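Local coordinates for alcohol dehydrogenase, zinc-containing (Thermotoga maritima, PDB 3IP1), which catalyses the NAD(+)-dependent oxidation of scyllo-inosose to 3-dehydro-scyllo-inosose as a zinc-dependent dehydrogenase, probably within myo-inositol breakdown, at residues I232-G237 and G258-I263. Sequence-based numbering, arbitrary orientation.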
loop_
_atom_site.group_PDB
_atom_site.type_symbol
_atom_site.label_atom_id
_atom_site.label_comp_id
_atom_site.label_asym_id
_atom_site.label_seq_id
_atom_site.Cartn_x
_atom_site.Cartn_y
_atom_site.Cartn_z
ATOM N N ILE A 232 7.132 18.051 -10.293
ATOM C CA ILE A 232 6.542 16.712 -10.230
ATOM C C ILE A 232 5.214 16.725 -9.475
ATOM O O ILE A 232 4.222 16.132 -9.923
ATOM C CB ILE A 232 7.492 15.689 -9.567
ATOM C CG1 ILE A 232 8.680 15.366 -10.504
ATOM C CG2 ILE A 232 6.728 14.418 -9.229
ATOM C CD1 ILE A 232 9.961 14.877 -9.721
ATOM N N LEU A 233 5.215 17.402 -8.332
ATOM C CA LEU A 233 4.074 17.407 -7.437
ATOM C C LEU A 233 2.928 18.274 -7.947
ATOM O O LEU A 233 1.772 17.957 -7.691
ATOM C CB LEU A 233 4.515 17.800 -6.030
ATOM C CG LEU A 233 5.327 16.669 -5.374
ATOM C CD1 LEU A 233 6.031 17.127 -4.064
ATOM C CD2 LEU A 233 4.424 15.430 -5.139
ATOM N N LYS A 234 3.239 19.345 -8.691
ATOM C CA LYS A 234 2.189 20.055 -9.413
ATOM C C LYS A 234 1.574 19.157 -10.491
ATOM O O LYS A 234 0.363 19.004 -10.531
ATOM C CB LYS A 234 2.662 21.386 -10.008
ATOM C CG LYS A 234 1.531 22.367 -10.301
ATOM C CD LYS A 234 0.676 22.653 -9.059
ATOM C CE LYS A 234 -0.552 23.524 -9.384
ATOM N NZ LYS A 234 -1.338 23.861 -8.151
ATOM N N HIS A 235 2.407 18.535 -11.326
ATOM C CA HIS A 235 1.922 17.568 -12.313
ATOM C C HIS A 235 1.145 16.413 -11.674
ATOM O O HIS A 235 0.256 15.847 -12.320
ATOM C CB HIS A 235 3.049 17.064 -13.238
ATOM C CG HIS A 235 3.311 17.981 -14.398
ATOM N ND1 HIS A 235 4.059 19.139 -14.280
ATOM C CD2 HIS A 235 2.882 17.943 -15.684
ATOM C CE1 HIS A 235 4.099 19.761 -15.447
ATOM N NE2 HIS A 235 3.384 19.062 -16.311
ATOM N N ALA A 236 1.451 16.109 -10.409
ATOM C CA ALA A 236 0.781 15.038 -9.665
ATOM C C ALA A 236 -0.573 15.450 -9.088
ATOM O O ALA A 236 -1.260 14.628 -8.465
ATOM C CB ALA A 236 1.672 14.533 -8.545
ATOM N N GLY A 237 -0.928 16.723 -9.246
ATOM C CA GLY A 237 -2.256 17.204 -8.851
ATOM C C GLY A 237 -2.333 17.891 -7.499
ATOM O O GLY A 237 -3.427 18.026 -6.929
ATOM N N GLY A 258 5.578 25.933 -11.441
ATOM C CA GLY A 258 4.209 25.662 -11.023
ATOM C C GLY A 258 3.906 25.807 -9.543
ATOM O O GLY A 258 2.773 25.558 -9.136
ATOM N N ALA A 259 4.885 26.219 -8.738
ATOM C CA ALA A 259 4.614 26.529 -7.325
ATOM C C ALA A 259 3.544 27.610 -7.202
ATOM O O ALA A 259 3.577 28.606 -7.918
ATOM C CB ALA A 259 5.865 26.959 -6.601
ATOM N N ASP A 260 2.612 27.409 -6.286
ATOM C CA ASP A 260 1.545 28.364 -6.074
ATOM C C ASP A 260 1.980 29.467 -5.127
ATOM O O ASP A 260 1.499 30.595 -5.231
ATOM C CB ASP A 260 0.317 27.656 -5.509
ATOM C CG ASP A 260 -0.187 26.566 -6.429
ATOM O OD1 ASP A 260 -0.800 26.913 -7.454
ATOM O OD2 ASP A 260 0.053 25.373 -6.139
ATOM N N HIS A 261 2.852 29.118 -4.183
ATOM C CA HIS A 261 3.368 30.073 -3.219
ATOM C C HIS A 261 4.839 29.818 -2.967
ATOM O O HIS A 261 5.288 28.658 -2.911
ATOM C CB HIS A 261 2.606 29.998 -1.896
ATOM C CG HIS A 261 1.123 30.107 -2.049
ATOM N ND1 HIS A 261 0.498 31.285 -2.407
ATOM C CD2 HIS A 261 0.139 29.191 -1.889
ATOM C CE1 HIS A 261 -0.807 31.085 -2.466
ATOM N NE2 HIS A 261 -1.050 29.823 -2.158
ATOM N N VAL A 262 5.586 30.907 -2.823
ATOM C CA VAL A 262 6.980 30.814 -2.425
ATOM C C VAL A 262 7.219 31.621 -1.151
ATOM O O VAL A 262 6.611 32.667 -0.958
ATOM C CB VAL A 262 7.947 31.222 -3.568
ATOM C CG1 VAL A 262 7.876 30.206 -4.706
ATOM C CG2 VAL A 262 7.664 32.650 -4.070
ATOM N N ILE A 263 8.084 31.098 -0.288
ATOM C CA ILE A 263 8.408 31.687 0.994
ATOM C C ILE A 263 9.925 31.933 1.083
ATOM O O ILE A 263 10.743 31.022 0.879
ATOM C CB ILE A 263 7.981 30.748 2.166
ATOM C CG1 ILE A 263 6.463 30.518 2.176
ATOM C CG2 ILE A 263 8.444 31.302 3.520
ATOM C CD1 ILE A 263 6.006 29.387 3.132
#
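K234 and D260 form a salt bridge across the surface of the Rossmann-type coenzyme domain, joining the last turn of helix 224-235 to the loop that leads into strand 261-263, an edge strand of the parallel sheet within this chain. The evidence is the shorter bond, K234 NZ to D260 OD2 at 2.9 Å, which uses the syn lone pair of OD2, and a weak second one, K234 NZ to D260 OD1 at 3.2 Å. The ammonium therefore sits unevenly between the two carboxylate oxygens. The side chains cross at about a right angle, with NZ facing the two oxygens. OD2 also accepts the backbone N-H of V241 in strand 240-244, and NZ donates to the carbonyl of A238, so both bridge atoms are tied to the turn and strand that follow the helix. The V241 bond probably limits how far the carboxylate can swing, and the A238 bond does the same for the ammonium. An alanine in place of K234, lacking the ammonium, would probably leave the D260 carboxylate without this counter-charge and the A238 carbonyl short of a donor.

The lysine reaches this point because its CG lies anti to the backbone N (chi1 -158°) and its chain bends once, at chi2 (56°), before running on extended. Along that path its aliphatic part lies beside the backbone of G258: CD comes within 3.6 Å of G258 O, a packing contact. The backbones are nearest here too, K234 CA to G258 CA measuring 6.2 Å. G258 closes helix 248-257 with a Schellman motif; at its backbone angles (phi 117°) a CB would collide with the preceding carbonyl oxygen, and would also stand 3.2 Å from K234 CG. G237 ends the other helix in the same way, its N bonded to K234 O at 2.9 Å.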